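Local coordinates for metallopeptidase containing co-catalytic metalloactive site (Shewanella denitrificans OS217, PDB 3B2Y), which is probably a zinc-dependent hydrolase of the M14 peptidase family, possibly a metallocarboxypeptidase, at residues 124-127 and 128-131; 230-233 and 234-238; 23-26 and 27-31; 82-85 and 86-89; 148-151 and 152-155. All coordinates share one frame; numbering follows the deposited sequence.

Interaction 1: residues 124-127 and 128-131; sequences GENP and NRGF
Asn126 and Arg129 are the two ends of a type I beta turn, with Pro127 and Asn128 at its corners. The turn lies in the loop between helices 111-115 and 146-152. Two hydrogen bonds hold it. Arg129 N reaches Asn126 O at 3.3 Å, which is weak. Asn128 N gives a straighter bond to Asn126 OD1 at 3.0 Å and meets it from above the amide plane. CG of Asn126 stands anti to the backbone N (chi1 -173°), which brings OD1 round to Asn128 N. The same OD1 also accepts from NE2 of His76, a ligand of the bound nickel, so this turn reaches the second shell of the metal site. Asn128 OD1 accepts from Phe230 N at the start of helix 230-236.

Packing is mostly between Asn126 and Arg129. Asn126 ND2 lies over one face of the Arg129 guanidinium; the amide and guanidinium planes are 28° apart. ND2 also touches Arg129 CG at 3.4 Å. ND2 and Arg129 NE are both donors, so this is contact without a bond.

A water links Pro127 O, weakly, with Arg129 O. Pro127 O also meets the edge of the Phe131 ring, 3.2 Å from CE1.

Interaction 2: residues 230-233 and 234-238; sequences FEAF and LVRSG
The Phe230 ring carries Leu234 on one face. Leu234 CD1 sits 4.0 Å from the ring centroid, offset toward the rim, in a CH-pi contact. Ser237 OG lies over the centre of one face of the Phe233 ring, 3.6 Å above the plane. Leu234 also reaches this second ring, with CD2 3.9 Å from Phe233 CD2. Its two methyls thus divide between the two phenylalanines. Phe233 has CG anti to its backbone N (chi1 173°), which puts its ring under Ser237 OG.

Phe230 to Arg236 form one helix, and Ser237 and Gly238 close it in a Schellman motif. Gly238 has positive phi, and its N bonds Val235 O at 2.9 Å. In the last turn Phe233 O takes two bonds from Ser237, one from N at 2.9 Å and one from OG at 2.8 Å. They arrive from opposite faces of the carbonyl plane. With an alanine at Phe233, Ser237 OG would probably lose the ring face it lies on, and a gap is likely to open beside Leu234 CD2 and Phe131.

Around the helix, Phe230 and Leu234 pack on Leu70 of strand 68-73, and Glu231 lies against Asn128. Arg236 runs out extended from CG to NE, and its NH2 donates to Asp227 O. Its aliphatic part passes Ala232 O, with CG 3.3 Å away.

Interaction 3: residues 23-26 and 27-31; sequences NDID and AFYAQ
Asp24 caps helix 25-39 with a carboxylate that Ala27 meets from well above its plane. Ala27 N donates to Asp24 OD1 at 3.2 Å, and the nitrogen stands 62° out of the carboxylate plane. Asp24 is the N-cap residue and also the centre of an inverse gamma turn. CG anti to the backbone N (chi1 -174°) brings the carboxylate alongside Ala27, whose CB lies 3.5 Å from Asp24 CG. The backbone of Asp24 is used as well, since its O accepts from Phe28 N at 3.0 Å.

The next pair is apolar. Ile25 and Tyr29 lie side by side and point the same way. Ile25 CG1 is 3.4 Å from Tyr29 CE2, and CD1 of the same isoleucine is 3.7 Å from that carbon. Tyr29 N donates to Ile25 O. At the far end of the ring, Tyr29 OH bonds Ala53 O. Both side chains pack on Phe52 of strand 52-58 and Pro111 of helix 111-115.

The cap gives Ala27 N an acceptor in the first turn, where no earlier helical carbonyl is available. A negative charge there is likely to interact favourably with the helix dipole.

Interaction 4: residues 82-85 and 86-89; sequences GPWG and MLHF
Trp84 and Leu87 lie side by side on one flank of helix 81-92 and point the same way. Leu87 CD2 touches the six-membered ring of the indole, 3.7 Å from Trp84 CZ3 and 3.8 Å from Trp84 CE3. CG of Leu87 anti to the backbone N (chi1 -169°) helps bring CD2 to the indole.

The backbone sets this spacing. Met86 N bonds Gly82 O at 2.9 Å, and Leu87 N bonds Pro83 O at 3.1 Å. His88 N to Trp84 O and Phe89 N to Gly85 O continue the ladder. CB of His88 and CB of Phe89 both rest 3.4 Å from Gly85 O.

Farther out, Trp84 NE1 is fixed by a bond to Ser22 O, and Phe28 of helix 25-39 meets the indole edge-to-face. On the other flanks, Met86, modelled as selenomethionine, packs on Ile71 of strand 68-73 and Met264 of helix 253-271. His88 ND1 bonds Ser261 OG of that last helix. The helix is the crossover of the beta-alpha-beta unit formed with strands 68-73 and 102-106, and it follows closely on the nickel ligands His76 and Glu79.

Between side chains the contact is apolar, and it is buried. The one indole N-H is paired with a carbonyl, so the tryptophan can be buried without leaving a polar group unmatched.

Interaction 5: residues 148-151 and 152-155; sequences GKLL and LEHA
Leu152 opens the second half of this contact in helix 146-152. Its N bonds Gly148 O at 2.9 Å, and its CG rests 3.4 Å from the same oxygen. Glu153 N then bonds Lys149 O at 3.1 Å, with a weak second bond to Leu150 O. The Glu153 side chain runs beside Leu150, with OE1 3.9 Å from Leu150 CD2. A type I turn runs from Leu152 to Ala155. His154 has CG anti to the carbonyl carbon (chi1 -64°), which turns ND1 toward Leu150 O. ND1 donates to that oxygen at 3.0 Å, with the oxygen in the ring plane and the bond nearly straight at 165°. This implies a proton on ND1. His154 N bonds Leu151 O at 2.9 Å from above the carbonyl plane. A leucine in place of His154 would probably cost Leu150 O its straight bond from the imidazole, with the weak one from Glu153 N remaining. Ala155 begins the next helix, for which His154 is the N-cap residue.

The turn thus joins helices 146-152 and 155-161. Leu151 and His154 pack on Leu46 of strand 42-49. On helix 230-236, Leu151 touches Phe230 and Leu152 touches Phe233.

Along the chain the order is interaction 3, 4, 1, 5, 2. They form two clusters. Interactions 3 and 4, with centres 12 Å apart, join helix 25-39 to helix 81-92 through Phe28, Pro83 and Trp84. Interactions 1, 2 and 5 have centres 12 to 15 Å apart and meet around Phe131, which touches Gly148, Leu152 and Phe233. Interaction 4 lies across the chain's centre from interactions 1 and 2, about 22 and 23 Å away between centres. The six-stranded mixed sheet links the clusters: helix 81-92 crosses between its strands 68-73 and 102-106, and helix 230-236 packs on strands 68-73 and 242-248. Interaction 1 places its loop between the nickel site and helix 230-236.

Interaction 1: residues 124-127 and 128-131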
loop_
_atom_site.group_PDB
_atom_site.type_symbol
_atom_site.label_atom_id
_atom_site.label_comp_id
_atom_site.label_asym_id
_atom_site.label_seq_id
_atom_site.Cartn_x
_atom_site.Cartn_y
_atom_site.Cartn_z
ATOM N N GLY A 124 -19.573 4.739 -3.297
ATOM C CA GLY A 124 -19.327 4.626 -4.738
ATOM C C GLY A 124 -18.125 5.411 -5.238
ATOM O O GLY A 124 -18.007 5.625 -6.431
ATOM N N GLU A 125 -17.246 5.840 -4.342
ATOM C CA GLU A 125 -16.098 6.680 -4.735
ATOM C C GLU A 125 -14.817 5.834 -4.712
ATOM O O GLU A 125 -14.646 5.004 -3.823
ATOM C CB GLU A 125 -15.905 7.844 -3.708
ATOM C CG GLU A 125 -17.160 8.748 -3.408
ATOM C CD GLU A 125 -16.928 9.728 -2.200
ATOM O OE1 GLU A 125 -16.445 9.279 -1.117
ATOM O OE2 GLU A 125 -17.183 10.953 -2.382
ATOM N N ASN A 126 -13.904 6.142 -5.629
ATOM C CA ASN A 126 -12.542 5.584 -5.663
ATOM C C ASN A 126 -11.591 6.415 -4.733
ATOM O O ASN A 126 -11.224 7.564 -5.084
ATOM C CB ASN A 126 -12.018 5.642 -7.074
ATOM C CG ASN A 126 -10.671 4.943 -7.249
ATOM O OD1 ASN A 126 -9.926 4.696 -6.303
ATOM N ND2 ASN A 126 -10.377 4.586 -8.505
ATOM N N PRO A 127 -11.190 5.864 -3.570
ATOM C CA PRO A 127 -10.310 6.583 -2.656
ATOM C C PRO A 127 -8.883 6.918 -3.198
ATOM O O PRO A 127 -8.184 7.713 -2.591
ATOM C CB PRO A 127 -10.209 5.630 -1.458
ATOM C CG PRO A 127 -11.467 4.824 -1.527
ATOM C CD PRO A 127 -11.524 4.551 -3.000
ATOM N N ASN A 128 -8.448 6.302 -4.291
ATOM C CA ASN A 128 -7.129 6.597 -4.816
ATOM C C ASN A 128 -7.158 7.554 -5.989
ATOM O O ASN A 128 -6.331 7.494 -6.896
ATOM C CB ASN A 128 -6.424 5.301 -5.186
ATOM C CG ASN A 128 -4.919 5.461 -5.246
ATOM O OD1 ASN A 128 -4.342 6.306 -4.543
ATOM N ND2 ASN A 128 -4.306 4.778 -6.212
ATOM N N ARG A 129 -8.159 8.398 -6.021
ATOM C CA ARG A 129 -8.203 9.383 -7.093
ATOM C C ARG A 129 -8.370 10.787 -6.575
ATOM O O ARG A 129 -8.814 10.990 -5.500
ATOM C CB ARG A 129 -9.336 9.085 -8.083
ATOM C CG ARG A 129 -9.234 7.745 -8.740
ATOM C CD ARG A 129 -9.656 7.778 -10.193
ATOM N NE ARG A 129 -9.098 6.644 -10.933
ATOM C CZ ARG A 129 -9.614 6.143 -12.055
ATOM N NH1 ARG A 129 -10.721 6.678 -12.579
ATOM N NH2 ARG A 129 -9.021 5.103 -12.658
ATOM N N GLY A 130 -8.029 11.763 -7.390
ATOM C CA GLY A 130 -8.317 13.141 -7.051
ATOM C C GLY A 130 -7.286 13.907 -6.261
ATOM O O GLY A 130 -7.595 15.042 -5.808
ATOM N N PHE A 131 -6.083 13.339 -6.052
ATOM C CA PHE A 131 -5.132 14.018 -5.158
ATOM C C PHE A 131 -4.303 14.954 -5.983
ATOM O O PHE A 131 -3.629 14.540 -6.953
ATOM C CB PHE A 131 -4.194 13.064 -4.426
ATOM C CG PHE A 131 -4.885 12.082 -3.485
ATOM C CD1 PHE A 131 -5.363 10.861 -3.944
ATOM C CD2 PHE A 131 -5.056 12.380 -2.117
ATOM C CE1 PHE A 131 -5.981 9.951 -3.044
ATOM C CE2 PHE A 131 -5.664 11.470 -1.242
ATOM C CZ PHE A 131 -6.152 10.281 -1.705
HETATM O O HOH W 1 -9.652 10.224 -2.864
#

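Interaction 2: residues 230-233 and 234-238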
loop_
_atom_site.group_PDB
_atom_site.type_symbol
_atom_site.label_atom_id
_atom_site.label_comp_id
_atom_site.label_asym_id
_atom_site.label_seq_id
_atom_site.Cartn_x
_atom_site.Cartn_y
_atom_site.Cartn_z
ATOM N N PHE A 230 -2.673 8.896 -4.869
ATOM C CA PHE A 230 -2.045 9.307 -3.624
ATOM C C PHE A 230 -0.514 9.329 -3.783
ATOM O O PHE A 230 0.138 10.283 -3.447
ATOM C CB PHE A 230 -2.412 8.261 -2.577
ATOM C CG PHE A 230 -1.831 8.488 -1.206
ATOM C CD1 PHE A 230 -2.202 9.563 -0.475
ATOM C CD2 PHE A 230 -1.010 7.520 -0.615
ATOM C CE1 PHE A 230 -1.693 9.765 0.849
ATOM C CE2 PHE A 230 -0.531 7.663 0.702
ATOM C CZ PHE A 230 -0.888 8.803 1.442
ATOM N N GLU A 231 0.016 8.270 -4.370
ATOM C CA GLU A 231 1.469 8.133 -4.575
ATOM C C GLU A 231 2.016 9.219 -5.513
ATOM O O GLU A 231 3.090 9.751 -5.270
ATOM C CB GLU A 231 1.816 6.681 -4.986
ATOM C CG GLU A 231 1.120 6.156 -6.255
ATOM C CD GLU A 231 -0.268 5.516 -6.043
ATOM O OE1 GLU A 231 -0.965 5.779 -5.037
ATOM O OE2 GLU A 231 -0.668 4.747 -6.942
ATOM N N ALA A 232 1.347 9.542 -6.598
ATOM C CA ALA A 232 1.863 10.608 -7.486
ATOM C C ALA A 232 1.837 11.952 -6.779
ATOM O O ALA A 232 2.742 12.786 -6.963
ATOM C CB ALA A 232 1.090 10.678 -8.817
ATOM N N PHE A 233 0.768 12.192 -6.043
ATOM C CA PHE A 233 0.632 13.358 -5.141
ATOM C C PHE A 233 1.840 13.497 -4.189
ATOM O O PHE A 233 2.450 14.560 -4.071
ATOM C CB PHE A 233 -0.663 13.265 -4.292
ATOM C CG PHE A 233 -0.754 14.318 -3.251
ATOM C CD1 PHE A 233 -1.048 15.631 -3.621
ATOM C CD2 PHE A 233 -0.494 14.045 -1.881
ATOM C CE1 PHE A 233 -1.091 16.652 -2.647
ATOM C CE2 PHE A 233 -0.529 15.066 -0.908
ATOM C CZ PHE A 233 -0.871 16.367 -1.291
ATOM N N LEU A 234 2.193 12.421 -3.513
ATOM C CA LEU A 234 3.313 12.498 -2.591
ATOM C C LEU A 234 4.663 12.765 -3.349
ATOM O O LEU A 234 5.505 13.437 -2.835
ATOM C CB LEU A 234 3.390 11.314 -1.680
ATOM C CG LEU A 234 2.209 10.950 -0.825
ATOM C CD1 LEU A 234 2.461 9.615 -0.203
ATOM C CD2 LEU A 234 2.089 12.029 0.195
ATOM N N VAL A 235 4.824 12.248 -4.570
ATOM C CA VAL A 235 5.998 12.540 -5.365
ATOM C C VAL A 235 6.024 14.015 -5.757
ATOM O O VAL A 235 7.057 14.690 -5.655
ATOM C CB VAL A 235 6.063 11.579 -6.550
ATOM C CG1 VAL A 235 7.163 11.990 -7.574
ATOM C CG2 VAL A 235 6.239 10.098 -5.969
ATOM N N ARG A 236 4.916 14.538 -6.251
ATOM C CA ARG A 236 4.859 15.976 -6.643
ATOM C C ARG A 236 5.157 16.828 -5.383
ATOM O O ARG A 236 5.708 17.924 -5.455
ATOM C CB ARG A 236 3.467 16.289 -7.141
ATOM C CG ARG A 236 3.144 15.692 -8.456
ATOM C CD ARG A 236 1.989 16.462 -9.080
ATOM N NE ARG A 236 1.493 15.805 -10.289
ATOM C CZ ARG A 236 0.509 14.905 -10.311
ATOM N NH1 ARG A 236 -0.117 14.549 -9.184
ATOM N NH2 ARG A 236 0.148 14.372 -11.473
ATOM N N SER A 237 4.827 16.282 -4.235
ATOM C CA SER A 237 4.971 16.988 -2.953
ATOM C C SER A 237 6.386 16.822 -2.378
ATOM O O SER A 237 6.689 17.377 -1.318
ATOM C CB SER A 237 3.929 16.476 -1.973
ATOM O OG SER A 237 2.604 16.787 -2.444
ATOM N N GLY A 238 7.243 16.056 -3.068
ATOM C CA GLY A 238 8.639 15.895 -2.683
ATOM C C GLY A 238 9.178 14.514 -2.293
ATOM O O GLY A 238 10.394 14.386 -2.087
#

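Interaction 3: residues 23-26 and 27-31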
loop_
_atom_site.group_PDB
_atom_site.type_symbol
_atom_site.label_atom_id
_atom_site.label_comp_id
_atom_site.label_asym_id
_atom_site.label_seq_id
_atom_site.Cartn_x
_atom_site.Cartn_y
_atom_site.Cartn_z
ATOM N N ASN A 23 -12.220 -10.370 4.052
ATOM C CA ASN A 23 -12.991 -9.176 4.389
ATOM C C ASN A 23 -13.391 -9.137 5.853
ATOM O O ASN A 23 -14.290 -8.367 6.221
ATOM C CB ASN A 23 -14.202 -8.988 3.463
ATOM C CG ASN A 23 -15.255 -10.019 3.694
ATOM O OD1 ASN A 23 -14.929 -11.122 4.150
ATOM N ND2 ASN A 23 -16.519 -9.705 3.397
ATOM N N ASP A 24 -12.702 -9.935 6.677
ATOM C CA ASP A 24 -13.036 -10.030 8.106
ATOM C C ASP A 24 -12.318 -8.849 8.781
ATOM O O ASP A 24 -11.200 -8.943 9.320
ATOM C CB ASP A 24 -12.649 -11.375 8.688
ATOM C CG ASP A 24 -13.100 -11.549 10.087
ATOM O OD1 ASP A 24 -13.516 -10.546 10.709
ATOM O OD2 ASP A 24 -13.085 -12.718 10.555
ATOM N N ILE A 25 -12.997 -7.715 8.722
ATOM C CA ILE A 25 -12.368 -6.443 9.142
ATOM C C ILE A 25 -12.168 -6.382 10.670
ATOM O O ILE A 25 -11.194 -5.826 11.164
ATOM C CB ILE A 25 -13.204 -5.241 8.609
ATOM C CG1 ILE A 25 -12.462 -3.927 8.800
ATOM C CG2 ILE A 25 -14.552 -5.164 9.244
ATOM C CD1 ILE A 25 -13.023 -2.752 7.933
ATOM N N ASP A 26 -13.044 -7.043 11.438
ATOM C CA ASP A 26 -12.873 -7.057 12.882
ATOM C C ASP A 26 -11.630 -7.851 13.287
ATOM O O ASP A 26 -10.878 -7.422 14.131
ATOM C CB ASP A 26 -14.113 -7.642 13.580
ATOM C CG ASP A 26 -15.348 -6.697 13.485
ATOM O OD1 ASP A 26 -15.184 -5.447 13.433
ATOM O OD2 ASP A 26 -16.483 -7.207 13.496
ATOM N N ALA A 27 -11.421 -8.995 12.643
ATOM C CA ALA A 27 -10.227 -9.812 12.853
ATOM C C ALA A 27 -9.012 -9.002 12.470
ATOM O O ALA A 27 -8.021 -9.027 13.186
ATOM C CB ALA A 27 -10.274 -11.082 12.013
ATOM N N PHE A 28 -9.093 -8.320 11.332
ATOM C CA PHE A 28 -7.967 -7.472 10.886
ATOM C C PHE A 28 -7.575 -6.469 11.958
ATOM O O PHE A 28 -6.401 -6.412 12.381
ATOM C CB PHE A 28 -8.313 -6.759 9.580
ATOM C CG PHE A 28 -7.194 -5.906 9.051
ATOM C CD1 PHE A 28 -6.076 -6.468 8.496
ATOM C CD2 PHE A 28 -7.257 -4.536 9.192
ATOM C CE1 PHE A 28 -5.070 -5.673 8.038
ATOM C CE2 PHE A 28 -6.269 -3.726 8.751
ATOM C CZ PHE A 28 -5.163 -4.269 8.200
ATOM N N TYR A 29 -8.557 -5.700 12.429
ATOM C CA TYR A 29 -8.240 -4.659 13.385
ATOM C C TYR A 29 -7.654 -5.264 14.681
ATOM O O TYR A 29 -6.716 -4.710 15.254
ATOM C CB TYR A 29 -9.478 -3.816 13.673
ATOM C CG TYR A 29 -9.739 -2.724 12.666
ATOM C CD1 TYR A 29 -8.959 -1.574 12.644
ATOM C CD2 TYR A 29 -10.813 -2.776 11.799
ATOM C CE1 TYR A 29 -9.211 -0.519 11.740
ATOM C CE2 TYR A 29 -11.063 -1.708 10.888
ATOM C CZ TYR A 29 -10.260 -0.611 10.864
ATOM O OH TYR A 29 -10.540 0.373 9.943
ATOM N N ALA A 30 -8.251 -6.353 15.153
ATOM C CA ALA A 30 -7.738 -7.122 16.325
ATOM C C ALA A 30 -6.296 -7.582 16.172
ATOM O O ALA A 30 -5.467 -7.330 17.055
ATOM C CB ALA A 30 -8.704 -8.341 16.668
ATOM N N GLN A 31 -5.951 -8.195 15.033
ATOM C CA GLN A 31 -4.588 -8.668 14.828
ATOM C C GLN A 31 -3.625 -7.493 14.723
ATOM O O GLN A 31 -2.529 -7.523 15.301
ATOM C CB GLN A 31 -4.513 -9.597 13.590
ATOM C CG GLN A 31 -5.198 -10.986 13.785
#

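Interaction 4: residues 82-85 and 86-89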
loop_
_atom_site.group_PDB
_atom_site.type_symbol
_atom_site.label_atom_id
_atom_site.label_comp_id
_atom_site.label_asym_id
_atom_site.label_seq_id
_atom_site.Cartn_x
_atom_site.Cartn_y
_atom_site.Cartn_z
ATOM N N GLY A 82 -3.094 -6.541 0.206
ATOM C CA GLY A 82 -2.285 -5.445 0.724
ATOM C C GLY A 82 -2.332 -5.302 2.255
ATOM O O GLY A 82 -1.323 -5.440 2.934
ATOM N N PRO A 83 -3.509 -4.985 2.806
ATOM C CA PRO A 83 -3.578 -4.777 4.246
ATOM C C PRO A 83 -3.177 -6.052 5.015
ATOM O O PRO A 83 -2.426 -5.964 5.991
ATOM C CB PRO A 83 -5.026 -4.375 4.473
ATOM C CG PRO A 83 -5.451 -3.877 3.159
ATOM C CD PRO A 83 -4.809 -4.745 2.177
ATOM N N TRP A 84 -3.587 -7.241 4.537
ATOM C CA TRP A 84 -3.139 -8.482 5.200
ATOM C C TRP A 84 -1.612 -8.726 5.003
ATOM O O TRP A 84 -0.962 -9.264 5.896
ATOM C CB TRP A 84 -3.951 -9.725 4.787
ATOM C CG TRP A 84 -5.382 -9.683 5.213
ATOM C CD1 TRP A 84 -6.422 -9.376 4.450
ATOM C CD2 TRP A 84 -5.885 -9.955 6.515
ATOM N NE1 TRP A 84 -7.590 -9.449 5.167
ATOM C CE2 TRP A 84 -7.286 -9.816 6.452
ATOM C CE3 TRP A 84 -5.289 -10.307 7.740
ATOM C CZ2 TRP A 84 -8.079 -9.944 7.565
ATOM C CZ3 TRP A 84 -6.091 -10.479 8.852
ATOM C CH2 TRP A 84 -7.485 -10.336 8.749
ATOM N N GLY A 85 -1.087 -8.316 3.835
ATOM C CA GLY A 85 0.356 -8.316 3.540
ATOM C C GLY A 85 1.108 -7.483 4.554
ATOM O O GLY A 85 2.154 -7.909 5.080
HETATM N N MSE A 86 0.567 -6.316 4.893
HETATM C CA MSE A 86 1.208 -5.488 5.910
HETATM C C MSE A 86 1.214 -6.106 7.286
HETATM O O MSE A 86 2.173 -5.995 8.019
HETATM C CB MSE A 86 0.575 -4.108 5.959
HETATM C CG MSE A 86 1.539 -3.080 6.600
HETATM SE SE MSE A 86 0.745 -1.304 6.570
HETATM C CE MSE A 86 0.361 -1.286 4.606
ATOM N N LEU A 87 0.112 -6.729 7.664
ATOM C CA LEU A 87 0.038 -7.436 8.924
ATOM C C LEU A 87 1.056 -8.577 9.015
ATOM O O LEU A 87 1.666 -8.796 10.082
ATOM C CB LEU A 87 -1.389 -7.915 9.161
ATOM C CG LEU A 87 -1.794 -8.470 10.499
ATOM C CD1 LEU A 87 -1.334 -7.563 11.643
ATOM C CD2 LEU A 87 -3.312 -8.576 10.450
ATOM N N HIS A 88 1.264 -9.293 7.905
ATOM C CA HIS A 88 2.251 -10.363 7.812
ATOM C C HIS A 88 3.665 -9.782 7.993
ATOM O O HIS A 88 4.468 -10.275 8.782
ATOM C CB HIS A 88 2.109 -11.064 6.432
ATOM C CG HIS A 88 2.990 -12.260 6.250
ATOM N ND1 HIS A 88 4.213 -12.183 5.609
ATOM C CD2 HIS A 88 2.846 -13.549 6.631
ATOM C CE1 HIS A 88 4.776 -13.380 5.598
ATOM N NE2 HIS A 88 3.969 -14.225 6.213
ATOM N N PHE A 89 3.874 -8.637 7.355
ATOM C CA PHE A 89 5.124 -7.893 7.408
ATOM C C PHE A 89 5.421 -7.466 8.844
ATOM O O PHE A 89 6.484 -7.733 9.343
ATOM C CB PHE A 89 5.027 -6.721 6.457
ATOM C CG PHE A 89 6.174 -5.804 6.499
ATOM C CD1 PHE A 89 7.401 -6.224 6.066
ATOM C CD2 PHE A 89 6.013 -4.507 6.957
ATOM C CE1 PHE A 89 8.479 -5.368 6.111
ATOM C CE2 PHE A 89 7.089 -3.639 6.982
ATOM C CZ PHE A 89 8.307 -4.074 6.560
#

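Interaction 5: residues 148-151 and 152-155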
loop_
_atom_site.group_PDB
_atom_site.type_symbol
_atom_site.label_atom_id
_atom_site.label_comp_id
_atom_site.label_asym_id
_atom_site.label_seq_id
_atom_site.Cartn_x
_atom_site.Cartn_y
_atom_site.Cartn_z
ATOM N N GLY A 148 -10.062 10.243 0.913
ATOM C CA GLY A 148 -9.086 11.171 0.351
ATOM C C GLY A 148 -9.088 12.546 0.988
ATOM O O GLY A 148 -8.056 13.151 1.227
ATOM N N LYS A 149 -10.266 13.103 1.186
ATOM C CA LYS A 149 -10.356 14.368 1.854
ATOM C C LYS A 149 -9.767 14.319 3.273
ATOM O O LYS A 149 -9.140 15.296 3.724
ATOM C CB LYS A 149 -11.801 14.838 1.895
ATOM C CG LYS A 149 -12.314 15.178 0.517
ATOM C CD LYS A 149 -13.831 15.496 0.558
ATOM C CE LYS A 149 -14.281 16.026 -0.838
ATOM N NZ LYS A 149 -14.435 14.929 -1.752
ATOM N N LEU A 150 -10.006 13.220 3.989
ATOM C CA LEU A 150 -9.515 13.092 5.369
ATOM C C LEU A 150 -7.997 12.969 5.369
ATOM O O LEU A 150 -7.324 13.524 6.207
ATOM C CB LEU A 150 -10.115 11.863 6.063
ATOM C CG LEU A 150 -11.648 11.840 6.238
ATOM C CD1 LEU A 150 -12.145 10.418 6.715
ATOM C CD2 LEU A 150 -12.126 13.054 7.212
ATOM N N LEU A 151 -7.445 12.245 4.407
ATOM C CA LEU A 151 -5.996 12.228 4.203
ATOM C C LEU A 151 -5.384 13.576 3.858
ATOM O O LEU A 151 -4.356 13.961 4.401
ATOM C CB LEU A 151 -5.620 11.212 3.106
ATOM C CG LEU A 151 -5.837 9.732 3.411
ATOM C CD1 LEU A 151 -5.279 8.978 2.281
ATOM C CD2 LEU A 151 -5.191 9.248 4.683
ATOM N N LEU A 152 -6.067 14.332 3.020
ATOM C CA LEU A 152 -5.618 15.660 2.625
ATOM C C LEU A 152 -5.638 16.667 3.795
ATOM O O LEU A 152 -4.848 17.636 3.807
ATOM C CB LEU A 152 -6.402 16.116 1.387
ATOM C CG LEU A 152 -6.012 15.526 0.025
ATOM C CD1 LEU A 152 -6.960 16.006 -1.071
ATOM C CD2 LEU A 152 -4.520 15.894 -0.355
ATOM N N GLU A 153 -6.499 16.455 4.795
ATOM C CA GLU A 153 -6.523 17.239 6.058
ATOM C C GLU A 153 -5.229 17.037 6.856
ATOM O O GLU A 153 -4.925 17.844 7.706
ATOM C CB GLU A 153 -7.737 16.866 6.942
ATOM C CG GLU A 153 -9.105 17.353 6.418
ATOM C CD GLU A 153 -10.280 17.212 7.449
ATOM O OE1 GLU A 153 -10.246 16.282 8.305
ATOM O OE2 GLU A 153 -11.232 18.053 7.419
ATOM N N HIS A 154 -4.484 15.971 6.543
ATOM C CA HIS A 154 -3.231 15.594 7.206
ATOM C C HIS A 154 -2.129 15.540 6.177
ATOM O O HIS A 154 -1.134 14.827 6.320
ATOM C CB HIS A 154 -3.431 14.243 7.869
ATOM C CG HIS A 154 -4.456 14.286 8.947
ATOM N ND1 HIS A 154 -5.794 13.998 8.733
ATOM C CD2 HIS A 154 -4.356 14.667 10.236
ATOM C CE1 HIS A 154 -6.456 14.160 9.861
ATOM N NE2 HIS A 154 -5.604 14.541 10.793
ATOM N N ALA A 155 -2.251 16.357 5.146
ATOM C CA ALA A 155 -1.262 16.267 4.042
ATOM C C ALA A 155 0.183 16.488 4.537
ATOM O O ALA A 155 1.134 15.821 4.131
ATOM C CB ALA A 155 -1.584 17.283 3.022
#